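Local coordinates for transcriptional regulator, MarR family (Silicibacter pomeroyi DSS-3, PDB 3BJ6), which probably binds DNA as a dimeric transcription factor of the MarR family, using winged helix-turn-helix domains, at residues A[109-112]-A[113-117]; A[124-128]-A[129-133]. All coordinates share one frame; numbering follows the deposited sequence. Where two conformers were deposited one is given.

Contact 1: residues A[109-112]-A[113-117]; sequences TAIR and ADEMA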
ATOM      1  N   THR A 109      14.490 -19.480   2.950  1.00 18.68           N
ATOM      2  CA  THR A 109      15.787 -18.997   3.428  1.00 18.76           C
ATOM      3  C   THR A 109      16.508 -18.228   2.339  1.00 18.39           C
ATOM      4  O   THR A 109      17.061 -17.149   2.592  1.00 18.25           O
ATOM      5  CB  THR A 109      16.677 -20.169   3.908  1.00 18.75           C
ATOM      6  OG1 THR A 109      16.009 -20.826   4.992  1.00 21.80           O
ATOM      7  CG2 THR A 109      18.035 -19.697   4.402  1.00 20.45           C
ATOM      8  N   ALA A 110      16.526 -18.809   1.142  1.00 17.53           N
ATOM      9  CA  ALA A 110      17.186 -18.194  -0.014  1.00 18.23           C
ATOM     10  C   ALA A 110      16.504 -16.886  -0.392  1.00 17.90           C
ATOM     11  O   ALA A 110      17.167 -15.870  -0.634  1.00 18.01           O
ATOM     12  CB  ALA A 110      17.212 -19.162  -1.221  1.00 17.53           C
ATOM     13  N   ILE A 111      15.183 -16.892  -0.436  1.00 18.23           N
ATOM     14  CA  ILE A 111      14.445 -15.671  -0.771  1.00 18.10           C
ATOM     15  C   ILE A 111      14.759 -14.532   0.232  1.00 18.94           C
ATOM     16  O   ILE A 111      15.067 -13.391  -0.155  1.00 18.64           O
ATOM     17  CB  ILE A 111      12.908 -15.971  -0.839  1.00 18.40           C
ATOM     18  CG1 ILE A 111      12.583 -16.830  -2.087  1.00 16.07           C
ATOM     19  CG2 ILE A 111      12.097 -14.658  -0.862  1.00 18.59           C
ATOM     20  CD1 ILE A 111      11.124 -17.442  -2.103  1.00 17.96           C
ATOM     21  N   ARG A 112      14.706 -14.869   1.515  1.00 18.97           N
ATOM     22  CA  ARG A 112      14.940 -13.896   2.584  1.00 20.79           C
ATOM     23  C   ARG A 112      16.357 -13.339   2.554  1.00 20.26           C
ATOM     24  O   ARG A 112      16.534 -12.150   2.753  1.00 20.33           O
ATOM     25  CB  ARG A 112      14.604 -14.503   3.954  1.00 20.62           C
ATOM     26  CG  ARG A 112      13.081 -14.822   4.106  1.00 25.03           C
ATOM     27  CD  ARG A 112      12.159 -13.563   3.983  1.00 28.54           C
ATOM     28  NE  ARG A 112      12.434 -12.711   5.130  1.00 30.94           N
ATOM     29  CZ  ARG A 112      12.849 -11.448   5.084  1.00 31.40           C
ATOM     30  NH1 ARG A 112      13.114 -10.835   6.236  1.00 33.14           N
ATOM     31  NH2 ARG A 112      12.979 -10.784   3.924  1.00 29.32           N
ATOM     32  N   ALA A 113      17.351 -14.186   2.268  1.00 20.22           N
ATOM     33  CA  ALA A 113      18.746 -13.743   2.204  1.00 19.71           C
ATOM     34  C   ALA A 113      18.902 -12.746   1.072  1.00 20.53           C
ATOM     35  O   ALA A 113      19.568 -11.727   1.229  1.00 21.58           O
ATOM     36  CB  ALA A 113      19.694 -14.930   2.003  1.00 19.66           C
ATOM     37  N   ASP A 114      18.275 -13.032  -0.065  1.00 19.57           N
ATOM     38  CA  ASP A 114      18.351 -12.142  -1.222  1.00 20.46           C
ATOM     39  C   ASP A 114      17.662 -10.785  -0.947  1.00 18.97           C
ATOM     40  O   ASP A 114      18.200  -9.734  -1.257  1.00 19.46           O
ATOM     41  CB  ASP A 114      17.710 -12.848  -2.430  1.00 20.25           C
ATOM     42  CG  ASP A 114      17.642 -11.956  -3.654  1.00 23.91           C
ATOM     43  OD1 ASP A 114      18.674 -11.350  -3.996  1.00 26.05           O
ATOM     44  OD2 ASP A 114      16.566 -11.875  -4.285  1.00 27.87           O
ATOM     45  N   GLU A 115      16.466 -10.827  -0.379  1.00 18.55           N
ATOM     46  CA  GLU A 115      15.715  -9.613  -0.017  1.00 18.81           C
ATOM     47  C   GLU A 115      16.475  -8.729   0.956  1.00 18.45           C
ATOM     48  O   GLU A 115      16.475  -7.528   0.810  1.00 18.53           O
ATOM     49  CB  GLU A 115      14.362  -9.987   0.602  1.00 18.72           C
ATOM     50  CG  GLU A 115      13.454 -10.622  -0.439  1.00 20.55           C
ATOM     51  CD  GLU A 115      12.140 -11.127   0.120  1.00 17.98           C
ATOM     52  OE1 GLU A 115      11.986 -11.252   1.357  1.00 20.52           O
ATOM     53  OE2 GLU A 115      11.269 -11.423  -0.710  1.00 19.24           O
HETATM   54  N   MSE A 116      17.093  -9.330   1.965  1.00 18.07           N
HETATM   55  CA  MSE A 116      17.837  -8.552   2.948  1.00 18.54           C
HETATM   56  C   MSE A 116      19.122  -7.969   2.389  1.00 18.35           C
HETATM   57  O   MSE A 116      19.515  -6.849   2.757  1.00 18.05           O
HETATM   58  CB  MSE A 116      18.099  -9.404   4.190  1.00 18.87           C
HETATM   59  CG  MSE A 116      16.760  -9.814   4.911  1.00 22.83           C
HETATM   60 SE   MSE A 116      15.592  -8.335   5.555  0.45 24.64          SE
HETATM   61  CE  MSE A 116      14.619  -8.124   3.850  1.00 27.15           C
ATOM     62  N   ALA A 117      19.769  -8.702   1.477  1.00 18.26           N
ATOM     63  CA  ALA A 117      20.959  -8.169   0.819  1.00 18.50           C
ATOM     64  C   ALA A 117      20.570  -6.963  -0.038  1.00 18.78           C
ATOM     65  O   ALA A 117      21.306  -5.961  -0.084  1.00 17.83           O
ATOM     66  CB  ALA A 117      21.636  -9.244  -0.034  1.00 19.56           C
TER
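Arg112 and Glu115 are joined by a short-range salt bridge, three residues apart within one turn of helix 102-123, on a largely surface-facing stretch that also meets the second subunit. Arg112 NH2 lies 2.8 Å from Glu115 OE1, with an N-H...O angle of 151°. The carboxylate oxygen uses its anti lone pair, on the side away from OE2, and sits at the edge of the guanidinium group, close to its plane, although the two flat groups are turned 52° against each other. The arginine chain bends at its CB-CG and CG-CD bonds (chi2 and chi3 both near -60°), which swings its end back over the following turn. There it also meets selenomethionine Met116, whose SE comes within 3.6 Å of Arg112 NH1 and whose CE lies at the guanidinium edge. Beneath these side chains runs ordinary alpha-helical i to i+4 bonding, such as Glu115 N to Ile111 O at 2.9 Å. In MarR proteins the helix after the wing leads from the DNA-binding domain into the dimerisation region, and the neighbours here fit that passage: Glu115 OE1 also pairs with Arg43 of helix 40-51, while Tyr12 of the second subunit makes a cation-pi contact with Arg112 and packs on Met116. With an alanine in place of Arg112, Glu115 would probably lean more on Arg43 and be freer to turn, and the ring of Tyr12 would be left without this cation. Alongside, Ile111 and Glu115 point the same way, the isoleucine CG2 methyl lying 3.3 Å from Glu115 OE2.

Contact 2: residues A[124-128]-A[129-133]; sequences EGFSS and VELTA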
ATOM      1  N   GLU A 124      22.551   1.549   2.232  1.00 18.38           N
ATOM      2  CA  GLU A 124      23.859   2.189   2.023  1.00 18.92           C
ATOM      3  C   GLU A 124      23.786   3.615   1.535  1.00 19.09           C
ATOM      4  O   GLU A 124      24.745   4.382   1.718  1.00 19.76           O
ATOM      5  CB  GLU A 124      24.678   1.367   1.016  1.00 20.15           C
ATOM      6  CG  GLU A 124      25.169   0.125   1.668  1.00 22.71           C
ATOM      7  CD  GLU A 124      25.829  -0.865   0.720  1.00 25.66           C
ATOM      8  OE1 GLU A 124      25.991  -0.602  -0.506  1.00 24.31           O
ATOM      9  OE2 GLU A 124      26.190  -1.912   1.276  1.00 28.25           O
ATOM     10  N   GLY A 125      22.651   3.958   0.922  1.00 18.98           N
ATOM     11  CA  GLY A 125      22.389   5.294   0.392  1.00 19.23           C
ATOM     12  C   GLY A 125      21.926   6.296   1.443  1.00 19.64           C
ATOM     13  O   GLY A 125      21.762   7.450   1.123  1.00 20.51           O
ATOM     14  N   PHE A 126      21.720   5.859   2.690  1.00 18.72           N
ATOM     15  CA  PHE A 126      21.135   6.708   3.744  1.00 18.18           C
ATOM     16  C   PHE A 126      21.877   6.511   5.051  1.00 17.91           C
ATOM     17  O   PHE A 126      22.527   5.481   5.214  1.00 17.89           O
ATOM     18  CB  PHE A 126      19.629   6.357   3.952  1.00 18.71           C
ATOM     19  CG  PHE A 126      18.807   6.606   2.731  1.00 19.49           C
ATOM     20  CD1 PHE A 126      18.235   7.848   2.515  1.00 23.82           C
ATOM     21  CD2 PHE A 126      18.709   5.641   1.745  1.00 20.26           C
ATOM     22  CE1 PHE A 126      17.486   8.105   1.333  1.00 24.45           C
ATOM     23  CE2 PHE A 126      17.997   5.884   0.574  1.00 21.95           C
ATOM     24  CZ  PHE A 126      17.388   7.131   0.376  1.00 23.75           C
ATOM     25  N   SER A 127      21.786   7.493   5.970  1.00 16.89           N
ATOM     26  CA  SER A 127      22.340   7.333   7.314  1.00 16.55           C
ATOM     27  C   SER A 127      21.356   6.456   8.086  1.00 16.24           C
ATOM     28  O   SER A 127      20.184   6.388   7.726  1.00 14.95           O
ATOM     29  CB  SER A 127      22.459   8.677   8.002  1.00 17.10           C
ATOM     30  OG  SER A 127      21.157   9.246   8.173  1.00 19.15           O
ATOM     31  N   SER A 128      21.818   5.820   9.159  1.00 16.51           N
ATOM     32  CA  SER A 128      20.938   5.029   9.984  1.00 16.88           C
ATOM     33  C   SER A 128      19.892   5.942  10.650  1.00 17.69           C
ATOM     34  O   SER A 128      18.797   5.474  10.934  1.00 18.07           O
ATOM     35  CB  SER A 128      21.714   4.237  11.054  1.00 16.95           C
ATOM     36  OG  SER A 128      22.527   5.082  11.833  1.00 16.51           O
ATOM     37  N   VAL A 129      20.227   7.212  10.918  0.50 17.40           N
ATOM     38  CA  VAL A 129      19.230   8.143  11.506  0.50 17.67           C
ATOM     39  C   VAL A 129      18.058   8.410  10.560  0.50 17.52           C
ATOM     40  O   VAL A 129      16.891   8.409  10.982  0.50 17.45           O
ATOM     41  CB  VAL A 129      19.867   9.485  12.059  0.50 18.15           C
ATOM     42  CG1 VAL A 129      20.418  10.361  10.963  0.50 17.52           C
ATOM     43  CG2 VAL A 129      18.863  10.272  12.862  0.50 18.58           C
ATOM     44  N   GLU A 130      18.359   8.614   9.280  1.00 17.19           N
ATOM     45  CA  GLU A 130      17.302   8.732   8.274  1.00 17.26           C
ATOM     46  C   GLU A 130      16.406   7.505   8.195  1.00 17.39           C
ATOM     47  O   GLU A 130      15.173   7.647   8.086  1.00 17.89           O
ATOM     48  CB  GLU A 130      17.895   8.993   6.878  1.00 16.78           C
ATOM     49  CG  GLU A 130      18.445  10.395   6.753  1.00 19.41           C
ATOM     50  CD  GLU A 130      19.211  10.586   5.455  1.00 22.35           C
ATOM     51  OE1 GLU A 130      20.095   9.749   5.141  1.00 22.62           O
ATOM     52  OE2 GLU A 130      18.920  11.580   4.755  1.00 23.88           O
ATOM     53  N   LEU A 131      17.008   6.319   8.188  1.00 16.09           N
ATOM     54  CA  LEU A 131      16.214   5.088   8.122  1.00 16.66           C
ATOM     55  C   LEU A 131      15.393   4.842   9.369  1.00 17.55           C
ATOM     56  O   LEU A 131      14.280   4.325   9.288  1.00 17.43           O
ATOM     57  CB  LEU A 131      17.075   3.869   7.787  1.00 16.10           C
ATOM     58  CG  LEU A 131      17.789   3.986   6.434  1.00 16.90           C
ATOM     59  CD1 LEU A 131      18.836   2.904   6.298  1.00 16.50           C
ATOM     60  CD2 LEU A 131      16.774   3.921   5.263  1.00 19.50           C
ATOM     61  N   THR A 132      15.957   5.188  10.525  1.00 17.81           N
ATOM     62  CA  THR A 132      15.221   5.062  11.766  1.00 19.29           C
ATOM     63  C   THR A 132      14.010   6.013  11.787  1.00 18.83           C
ATOM     64  O   THR A 132      12.928   5.639  12.256  1.00 18.30           O
ATOM     65  CB  THR A 132      16.168   5.287  12.966  1.00 19.67           C
ATOM     66  OG1 THR A 132      17.076   4.169  13.001  1.00 22.63           O
ATOM     67  CG2 THR A 132      15.399   5.332  14.262  1.00 21.22           C
ATOM     68  N   ALA A 133      14.216   7.240  11.316  1.00 18.18           N
ATOM     69  CA  ALA A 133      13.123   8.211  11.179  1.00 19.03           C
ATOM     70  C   ALA A 133      12.052   7.651  10.237  1.00 19.13           C
ATOM     71  O   ALA A 133      10.853   7.716  10.551  1.00 18.83           O
ATOM     72  CB  ALA A 133      13.642   9.544  10.648  1.00 18.41           C
TER
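Ser127 and Glu130 grip each other at the start of helix 128-151, and the closely knit side of this turn lies between them. Glu130 N donates to Ser127 OG (3.1 Å), while Glu130 OE1 reaches back to accept from Ser127 N at 2.9 Å, through its anti lone pair and along a nearly straight bond (167°). The serine hydroxyl adds a longer bond to the same oxygen, 3.3 Å from Ser127 OG to Glu130 OE1, arriving from above the carboxylate plane. This reciprocal pairing is a capping box, with Ser127 as N-cap; its OG is set between backbone N and carbonyl carbon (chi1 63°), from where it can meet the amide of Glu130. The other carboxylate oxygen, OE2, forms a salt bridge with Lys136 of the second subunit, so one side chain serves both the cap and the dimer. Just before the cap, Phe126 rests its CB against Leu131 CG at 3.9 Å, and its ring edge faces Glu130 OE1; Phe122 of the same chain, whose ring meets that of Phe126, and Ala140 of the second subunit add to the apolar packing. Ser128 and Thr132 make up the looser, solvent-facing side, held mainly through one backbone carbonyl: Ser128 O takes Thr132 N at 2.9 Å and Thr132 OG1 at 3.0 Å, from opposite faces of its plane. Gln10 of the second subunit also bonds to that hydroxyl.

How the contacts relate
Contact 1 and contact 2 come in series along the chain, the first within helix 102-123 and the second at the turn that leads into helix 128-151. Their centres are 21 Å apart and their nearest atoms about 6 Å apart, without touching. The two helices are consecutive, so contact 1 belongs to the body of the incoming helix and contact 2 to the turn and cap from which the next departs. Both touch the second subunit, consistent with a dimer interface that draws on helices from both ends of the chain, helix 102-123 among them. Contact 2 lies farther out, its centre about 22 Å from the centre of the chain, against about 13 Å for contact 1.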